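PDB 3EN8: SnoaL-like domain-containing protein from Burkholderia xenovorans LB400, which is of unknown function but adopts the NTF2-like fold of the SnoaL-like family and binds calcium in the crystal. Local coordinates for residues 5-10 against 73-78; 28-33 against 101-106. All coordinates share one frame; numbering follows the deposited sequence.

The chain begins with helix 3-20, whose first turns enter contact 1 when the hairpin between strands 64-73 and 76-85 comes back to them, closing a loop of 62 residues. Before that return, the chain has left the helix and passed through 28-33, the first half of contact 2; its partner 101-106 arrives only after strand 88-99. The segments therefore alternate, and the two loops cross rather than nest. Both contacts reach the same mixed sheet: contact 1 sets the N-terminal helix against a hairpin end, contact 2 joins the short strand 30-31 to strand 102-111. Their centres lie 12 Å apart, and A10 O meets I29 CD1 at 3.8 Å.

Contact 1. Residues 5-10 against 73-78; sequences EKIREA and EGNLWI
I7 sets its CG2 methyl over one face of the W77 indole, 3.5 Å from the centroid of the five-membered ring and 13° off its normal, a CH-pi contact. The I7 torsion puts CG2 anti to the backbone N, and the other branch carries CD1 to within 3.7 Å of G74 O. One helical residue on, R8 crosses W77 at about a right angle: its NH2 lies 3.8 Å from W77 CZ3, which sits over one face of the guanidinium, with the two planes 67° apart. A hydrogen bond from R8 NH1 to I70 O anchors that guanidinium; E5 OE2 makes a long salt bridge to R8 NE.

The indole is itself tethered within its own segment, where W77 NE1 donates to G74 O at 2.9 Å, the oxygen lying close to the ring plane. G74 stands inside a type II' turn from E73 to L76, and its positive phi (56°) suits that turn. Further out, F98 of strand 88-99 meets the W77 ring. This is helix-on-sheet packing, in which the N-terminal helix of an NTF2-like fold lies against the type II' turn end of the beta hairpin formed by strands 64-73 and 76-85.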
ATOM      1  N   GLU A   5       7.420 -15.587  11.146  1.00 12.41           N
ATOM      2  CA  GLU A   5       8.856 -15.201  11.221  1.00 11.88           C
ATOM      3  C   GLU A   5       9.673 -15.792  10.067  1.00 14.49           C
ATOM      4  O   GLU A   5      10.637 -15.161   9.556  1.00 14.36           O
ATOM      5  CB  GLU A   5       9.478 -15.540  12.571  1.00 14.39           C
ATOM      6  CG  GLU A   5       9.132 -14.514  13.647  1.00 14.15           C
ATOM      7  CD  GLU A   5       9.758 -13.160  13.374  1.00 17.06           C
ATOM      8  OE1 GLU A   5      10.984 -13.052  13.467  1.00 14.70           O
ATOM      9  OE2 GLU A   5       9.020 -12.208  13.021  1.00 20.57           O
ATOM     10  N   LYS A   6       9.251 -16.980   9.648  1.00 13.00           N
ATOM     11  CA  LYS A   6       9.826 -17.644   8.447  1.00 15.63           C
ATOM     12  C   LYS A   6       9.509 -16.891   7.152  1.00 15.20           C
ATOM     13  O   LYS A   6      10.386 -16.716   6.284  1.00 16.36           O
ATOM     14  CB  LYS A   6       9.431 -19.114   8.370  1.00 16.74           C
ATOM     15  CG  LYS A   6      10.328 -19.972   9.296  1.00 19.55           C
ATOM     16  CD  LYS A   6       9.791 -21.387   9.486  1.00 23.80           C
ATOM     17  CE  LYS A   6      10.482 -22.123  10.681  1.00 25.17           C
ATOM     18  NZ  LYS A   6       9.822 -23.424  10.986  1.00 27.19           N
ATOM     19  N   ILE A   7       8.276 -16.398   7.039  1.00 16.08           N
ATOM     20  CA  ILE A   7       7.922 -15.532   5.912  1.00 13.58           C
ATOM     21  C   ILE A   7       8.760 -14.253   5.985  1.00 14.37           C
ATOM     22  O   ILE A   7       9.374 -13.812   5.001  1.00 16.59           O
ATOM     23  CB  ILE A   7       6.372 -15.263   5.786  1.00 13.66           C
ATOM     24  CG1 ILE A   7       5.683 -16.547   5.362  1.00 15.18           C
ATOM     25  CG2 ILE A   7       6.084 -14.137   4.803  1.00 14.85           C
ATOM     26  CD1 ILE A   7       4.121 -16.487   5.363  1.00 16.14           C
ATOM     27  N   ARG A   8       8.819 -13.661   7.169  1.00 13.84           N
ATOM     28  CA  ARG A   8       9.569 -12.412   7.329  1.00 16.00           C
ATOM     29  C   ARG A   8      11.053 -12.595   6.957  1.00 17.40           C
ATOM     30  O   ARG A   8      11.635 -11.760   6.289  1.00 16.66           O
ATOM     31  CB  ARG A   8       9.386 -11.827   8.744  1.00 18.34           C
ATOM     32  CG  ARG A   8      10.026 -10.439   8.943  1.00 22.59           C
ATOM     33  CD  ARG A   8       9.736  -9.853  10.355  1.00 25.09           C
ATOM     34  NE  ARG A   8       8.321  -9.538  10.589  1.00 27.12           N
ATOM     35  CZ  ARG A   8       7.768  -8.352  10.334  1.00 26.82           C
ATOM     36  NH1 ARG A   8       8.504  -7.365   9.873  1.00 24.65           N
ATOM     37  NH2 ARG A   8       6.494  -8.140  10.575  1.00 33.61           N
ATOM     38  N   GLU A   9      11.641 -13.710   7.360  1.00 17.23           N
ATOM     39  CA  GLU A   9      13.012 -14.067   6.940  1.00 16.40           C
ATOM     40  C   GLU A   9      13.161 -14.089   5.418  1.00 16.72           C
ATOM     41  O   GLU A   9      14.105 -13.510   4.850  1.00 12.47           O
ATOM     42  CB  GLU A   9      13.423 -15.427   7.511  1.00 14.83           C
ATOM     43  CG  GLU A   9      14.882 -15.821   7.219  1.00 14.90           C
ATOM     44  CD  GLU A   9      15.229 -17.196   7.755  1.00 16.60           C
ATOM     45  OE1 GLU A   9      14.356 -18.075   7.720  1.00 18.20           O
ATOM     46  OE2 GLU A   9      16.375 -17.400   8.223  1.00 19.39           O
ATOM     47  N   ALA A  10      12.173 -14.708   4.763  1.00 16.69           N
ATOM     48  CA  ALA A  10      12.141 -14.833   3.294  1.00 15.18           C
ATOM     49  C   ALA A  10      12.024 -13.444   2.671  1.00 15.38           C
ATOM     50  O   ALA A  10      12.662 -13.123   1.648  1.00 14.06           O
ATOM     51  CB  ALA A  10      10.951 -15.725   2.859  1.00 16.08           C
ATOM     52  N   GLU A  73       0.670 -10.455   8.824  1.00 11.85           N
ATOM     53  CA  GLU A  73      -0.120 -11.386   9.659  1.00 16.41           C
ATOM     54  C   GLU A  73      -0.553 -12.556   8.796  1.00 17.34           C
ATOM     55  O   GLU A  73      -1.078 -12.384   7.722  1.00 15.33           O
ATOM     56  CB  GLU A  73      -1.331 -10.658  10.243  1.00 18.06           C
ATOM     57  CG  GLU A  73      -2.244 -11.532  11.009  1.00 26.83           C
ATOM     58  CD  GLU A  73      -1.673 -11.962  12.332  1.00 34.58           C
ATOM     59  OE1 GLU A  73      -0.632 -11.403  12.753  1.00 35.68           O
ATOM     60  OE2 GLU A  73      -2.269 -12.879  12.933  1.00 40.96           O
ATOM     61  N   GLY A  74      -0.302 -13.767   9.273  1.00 14.92           N
ATOM     62  CA  GLY A  74      -0.659 -14.956   8.503  1.00 16.89           C
ATOM     63  C   GLY A  74      -0.033 -14.943   7.125  1.00 13.72           C
ATOM     64  O   GLY A  74       1.209 -14.932   6.989  1.00 13.93           O
ATOM     65  N   ASN A  75      -0.892 -14.895   6.093  1.00 13.71           N
ATOM     66  CA  ASN A  75      -0.402 -15.003   4.725  1.00 14.33           C
ATOM     67  C   ASN A  75      -0.451 -13.641   4.023  1.00 15.96           C
ATOM     68  O   ASN A  75      -0.136 -13.553   2.854  1.00 17.81           O
ATOM     69  CB  ASN A  75      -1.176 -16.034   3.916  1.00 15.16           C
ATOM     70  CG  ASN A  75      -0.713 -17.452   4.172  1.00 16.41           C
ATOM     71  OD1 ASN A  75       0.478 -17.703   4.382  1.00 20.11           O
ATOM     72  ND2 ASN A  75      -1.654 -18.395   4.134  1.00 22.61           N
ATOM     73  N   LEU A  76      -0.763 -12.591   4.782  1.00 13.96           N
ATOM     74  CA  LEU A  76      -0.823 -11.226   4.227  1.00 13.26           C
ATOM     75  C   LEU A  76       0.346 -10.381   4.691  1.00 14.38           C
ATOM     76  O   LEU A  76       0.518 -10.153   5.899  1.00 13.80           O
ATOM     77  CB  LEU A  76      -2.134 -10.548   4.618  1.00 16.18           C
ATOM     78  CG  LEU A  76      -2.399  -9.140   4.054  1.00 16.36           C
ATOM     79  CD1 LEU A  76      -2.439  -9.191   2.501  1.00 15.16           C
ATOM     80  CD2 LEU A  76      -3.717  -8.610   4.602  1.00 15.80           C
ATOM     81  N   TRP A  77       1.075  -9.849   3.711  1.00 14.27           N
ATOM     82  CA  TRP A  77       2.312  -9.122   3.967  1.00 13.58           C
ATOM     83  C   TRP A  77       2.352  -7.814   3.180  1.00 14.21           C
ATOM     84  O   TRP A  77       1.910  -7.716   2.043  1.00 14.91           O
ATOM     85  CB  TRP A  77       3.517 -10.022   3.675  1.00 12.70           C
ATOM     86  CG  TRP A  77       3.529 -11.116   4.727  1.00 13.22           C
ATOM     87  CD1 TRP A  77       2.763 -12.234   4.742  1.00 10.19           C
ATOM     88  CD2 TRP A  77       4.244 -11.097   5.958  1.00 12.11           C
ATOM     89  NE1 TRP A  77       2.950 -12.932   5.923  1.00 12.48           N
ATOM     90  CE2 TRP A  77       3.848 -12.233   6.691  1.00 12.39           C
ATOM     91  CE3 TRP A  77       5.178 -10.214   6.530  1.00 13.84           C
ATOM     92  CZ2 TRP A  77       4.387 -12.522   7.929  1.00 14.15           C
ATOM     93  CZ3 TRP A  77       5.665 -10.487   7.745  1.00 17.03           C
ATOM     94  CH2 TRP A  77       5.269 -11.638   8.450  1.00 18.35           C
ATOM     95  N   ILE A  78       2.867  -6.799   3.841  0.50 12.89           N
ATOM     96  CA  ILE A  78       3.020  -5.512   3.192  0.50 13.67           C
ATOM     97  C   ILE A  78       4.309  -4.798   3.552  0.50 13.87           C
ATOM     98  O   ILE A  78       4.641  -4.558   4.710  0.50 14.40           O
ATOM     99  CB  ILE A  78       1.783  -4.613   3.383  0.50 14.31           C
ATOM    100  CG1 ILE A  78       1.925  -3.381   2.490  0.50 12.93           C
ATOM    101  CG2 ILE A  78       1.527  -4.250   4.865  0.50 12.19           C
ATOM    102  CD1 ILE A  78       0.664  -2.534   2.454  0.50 16.99           C
TER

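Contact 2. Residues 28-33 against 101-106; sequences DIYDDD and GKVVHE. With CA (calcium ion), chain B.
Y30 OH donates to E106 OE1 across only 2.5 Å, an unusually short hydrogen bond that reaches the oxygen on its syn side, with ring and carboxylate planes 26° apart. Water 1 donates to both Y30 OH and E106 OE2, closing a small ring of bonds. R55 of helix 48-57 adds a salt bridge to E106 OE1 and a hydrogen bond to Y30 OH, and S94 OG is hydrogen-bonded to E106 OE2.

The Y30 side chain reaches E106 by running beside V103 in the same direction, CD1 lying 3.6 Å from V103 CG1. I29 CG2 sits over the centre of the tyrosine ring, and it also packs on V103 CG2.

In the backbone, Y30 and V103 form a parallel beta bridge: V103 N donates to I29 O at 174°, and D31 N to V103 O. K102, bent at chi2 (-66°), passes its CD by I29 O and ends with NZ bonded to D28 O at 2.9 Å; the salt bridge to D28 OD2 is long.

Beyond the bridge, D31 OD2 accepts from D33 N at 2.8 Å, an Asx turn where the chain rounds a corner. D32 OD2 and D33 OD2 bind the calcium at 2.2 Å and 2.4 Å, and water 2 joins them while donating to D33 OD1. On the other segment the chain turns at V104, which with H105 faces E97 in a classic beta bulge. The bridge residue Y30 thus carries the buried pair with E106, and the chain just after it, D32 and D33, carries the calcium. The contact is a short parallel pairing of strand 30-31 with the start of strand 102-111, an inner strand of the NTF2-like sheet, ahead of the bulge from which 102-111 pairs with 34-38.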
ATOM      1  N   ASP A  28      13.000 -15.948  -5.895  0.50 16.88           N
ATOM      2  CA  ASP A  28      12.931 -17.250  -5.230  0.50 16.87           C
ATOM      3  C   ASP A  28      11.644 -17.394  -4.448  0.50 16.28           C
ATOM      4  O   ASP A  28      11.106 -18.483  -4.259  0.50 15.22           O
ATOM      5  CB  ASP A  28      14.091 -17.419  -4.256  0.50 18.50           C
ATOM      6  CG  ASP A  28      14.035 -18.739  -3.532  0.50 19.07           C
ATOM      7  OD1 ASP A  28      14.159 -19.760  -4.234  0.50 13.54           O
ATOM      8  OD2 ASP A  28      13.852 -18.758  -2.291  0.50 17.78           O
ATOM      9  N   ILE A  29      11.165 -16.252  -3.994  1.00 16.98           N
ATOM     10  CA  ILE A  29      10.027 -16.186  -3.045  1.00 16.53           C
ATOM     11  C   ILE A  29       8.675 -16.481  -3.698  1.00 15.99           C
ATOM     12  O   ILE A  29       7.682 -16.713  -3.018  1.00 17.54           O
ATOM     13  CB  ILE A  29       9.967 -14.817  -2.286  1.00 15.30           C
ATOM     14  CG1 ILE A  29       9.246 -14.989  -0.944  1.00 14.80           C
ATOM     15  CG2 ILE A  29       9.278 -13.711  -3.170  1.00 11.19           C
ATOM     16  CD1 ILE A  29       9.304 -13.713  -0.011  1.00 13.73           C
ATOM     17  N   TYR A  30       8.633 -16.485  -5.028  1.00 16.20           N
ATOM     18  CA  TYR A  30       7.333 -16.590  -5.748  1.00 14.80           C
ATOM     19  C   TYR A  30       6.946 -18.000  -6.093  1.00 15.42           C
ATOM     20  O   TYR A  30       7.762 -18.825  -6.469  1.00 13.12           O
ATOM     21  CB  TYR A  30       7.286 -15.775  -7.065  1.00 14.91           C
ATOM     22  CG  TYR A  30       7.529 -14.319  -6.850  1.00 13.99           C
ATOM     23  CD1 TYR A  30       6.486 -13.464  -6.498  1.00 15.85           C
ATOM     24  CD2 TYR A  30       8.827 -13.778  -6.993  1.00 10.75           C
ATOM     25  CE1 TYR A  30       6.711 -12.114  -6.255  1.00 14.74           C
ATOM     26  CE2 TYR A  30       9.058 -12.427  -6.783  1.00 15.90           C
ATOM     27  CZ  TYR A  30       8.007 -11.593  -6.424  1.00 13.38           C
ATOM     28  OH  TYR A  30       8.206 -10.257  -6.169  1.00 14.81           O
ATOM     29  N   ASP A  31       5.659 -18.265  -5.990  1.00 13.96           N
ATOM     30  CA  ASP A  31       5.118 -19.420  -6.703  1.00 14.46           C
ATOM     31  C   ASP A  31       5.401 -19.268  -8.188  1.00 13.31           C
ATOM     32  O   ASP A  31       5.454 -18.169  -8.704  1.00 13.41           O
ATOM     33  CB  ASP A  31       3.614 -19.513  -6.512  1.00 12.63           C
ATOM     34  CG  ASP A  31       3.037 -20.770  -7.099  1.00 17.64           C
ATOM     35  OD1 ASP A  31       3.117 -21.813  -6.430  1.00 22.20           O
ATOM     36  OD2 ASP A  31       2.480 -20.721  -8.213  1.00 17.43           O
ATOM     37  N   ASP A  32       5.488 -20.394  -8.882  1.00 13.54           N
ATOM     38  CA  ASP A  32       5.732 -20.366 -10.329  1.00 14.80           C
ATOM     39  C   ASP A  32       4.690 -19.563 -11.091  1.00 13.03           C
ATOM     40  O   ASP A  32       5.000 -18.874 -12.070  1.00 13.46           O
ATOM     41  CB  ASP A  32       5.866 -21.776 -10.906  1.00 15.39           C
ATOM     42  CG  ASP A  32       4.540 -22.530 -10.963  1.00 22.50           C
ATOM     43  OD1 ASP A  32       3.710 -22.342 -10.039  1.00 30.21           O
ATOM     44  OD2 ASP A  32       4.325 -23.325 -11.938  1.00 20.90           O
ATOM     45  N   ASP A  33       3.456 -19.649 -10.620  1.00 13.19           N
ATOM     46  CA  ASP A  33       2.329 -19.001 -11.275  1.00 14.30           C
ATOM     47  C   ASP A  33       1.923 -17.686 -10.597  1.00 14.55           C
ATOM     48  O   ASP A  33       0.816 -17.188 -10.783  1.00 15.16           O
ATOM     49  CB  ASP A  33       1.132 -19.940 -11.342  1.00 12.62           C
ATOM     50  CG  ASP A  33       1.463 -21.228 -12.026  1.00 17.05           C
ATOM     51  OD1 ASP A  33       1.881 -21.186 -13.176  1.00 19.09           O
ATOM     52  OD2 ASP A  33       1.357 -22.258 -11.371  1.00 21.79           O
ATOM     53  N   GLY A 101       3.963 -20.772   1.778  1.00 20.43           N
ATOM     54  CA  GLY A 101       5.259 -20.170   1.972  1.00 18.67           C
ATOM     55  C   GLY A 101       5.792 -19.477   0.751  1.00 17.71           C
ATOM     56  O   GLY A 101       6.936 -19.020   0.718  1.00 18.69           O
ATOM     57  N   LYS A 102       4.938 -19.349  -0.247  1.00 17.86           N
ATOM     58  CA  LYS A 102       5.340 -18.690  -1.483  1.00 15.46           C
ATOM     59  C   LYS A 102       4.329 -17.615  -1.890  1.00 13.68           C
ATOM     60  O   LYS A 102       3.166 -17.690  -1.609  1.00 14.53           O
ATOM     61  CB  LYS A 102       5.534 -19.733  -2.603  1.00 17.61           C
ATOM     62  CG  LYS A 102       6.664 -20.729  -2.376  1.00 21.84           C
ATOM     63  CD  LYS A 102       8.028 -20.025  -2.402  1.00 26.13           C
ATOM     64  CE  LYS A 102       9.191 -21.015  -2.430  1.00 27.11           C
ATOM     65  NZ  LYS A 102      10.514 -20.396  -2.165  1.00 24.04           N
ATOM     66  N   VAL A 103       4.827 -16.592  -2.540  1.00 12.32           N
ATOM     67  CA  VAL A 103       3.975 -15.474  -2.998  1.00 12.43           C
ATOM     68  C   VAL A 103       3.144 -15.916  -4.181  1.00 13.77           C
ATOM     69  O   VAL A 103       3.681 -16.380  -5.191  1.00 14.05           O
ATOM     70  CB  VAL A 103       4.834 -14.245  -3.342  1.00 13.54           C
ATOM     71  CG1 VAL A 103       3.963 -13.164  -3.984  1.00 15.39           C
ATOM     72  CG2 VAL A 103       5.513 -13.707  -2.068  1.00 12.09           C
ATOM     73  N   VAL A 104       1.822 -15.782  -4.083  1.00 16.03           N
ATOM     74  CA  VAL A 104       0.993 -16.138  -5.231  1.00 15.94           C
ATOM     75  C   VAL A 104       0.442 -14.912  -5.941  1.00 15.80           C
ATOM     76  O   VAL A 104       0.021 -14.983  -7.105  1.00 14.31           O
ATOM     77  CB  VAL A 104      -0.151 -17.098  -4.845  1.00 17.74           C
ATOM     78  CG1 VAL A 104       0.423 -18.427  -4.285  1.00 17.07           C
ATOM     79  CG2 VAL A 104      -1.181 -16.438  -3.853  1.00 17.23           C
ATOM     80  N   HIS A 105       0.392 -13.813  -5.202  1.00 13.60           N
ATOM     81  CA  HIS A 105      -0.114 -12.530  -5.730  1.00 13.56           C
ATOM     82  C   HIS A 105       0.587 -11.347  -5.044  1.00 13.10           C
ATOM     83  O   HIS A 105       0.601 -11.211  -3.831  1.00 14.69           O
ATOM     84  CB  HIS A 105      -1.637 -12.462  -5.560  1.00 11.20           C
ATOM     85  CG  HIS A 105      -2.318 -11.333  -6.302  1.00 15.41           C
ATOM     86  ND1 HIS A 105      -3.693 -11.240  -6.377  1.00 21.27           N
ATOM     87  CD2 HIS A 105      -1.834 -10.269  -6.989  1.00 17.26           C
ATOM     88  CE1 HIS A 105      -4.028 -10.175  -7.094  1.00 21.17           C
ATOM     89  NE2 HIS A 105      -2.919  -9.556  -7.463  1.00 13.83           N
ATOM     90  N   GLU A 106       1.218 -10.529  -5.857  1.00 12.95           N
ATOM     91  CA  GLU A 106       1.843  -9.296  -5.392  1.00 11.66           C
ATOM     92  C   GLU A 106       1.125  -8.164  -6.074  1.00 11.82           C
ATOM     93  O   GLU A 106       0.785  -8.281  -7.229  1.00 11.61           O
ATOM     94  CB  GLU A 106       3.324  -9.267  -5.787  1.00 13.95           C
ATOM     95  CG  GLU A 106       4.038  -7.976  -5.372  1.00 11.77           C
ATOM     96  CD  GLU A 106       5.552  -8.019  -5.593  1.00 14.45           C
ATOM     97  OE1 GLU A 106       6.074  -8.910  -6.329  1.00 15.77           O
ATOM     98  OE2 GLU A 106       6.216  -7.119  -5.018  1.00 14.10           O
TER
HETATM   99 CA    CA B 128       2.393 -24.073 -12.570  1.00 22.38          CA
HETATM  100  O   HOH W   1       8.952  -7.465  -5.123  1.00 12.09           O
HETATM  101  O   HOH W   2       2.275 -23.251 -14.760  1.00 25.18           O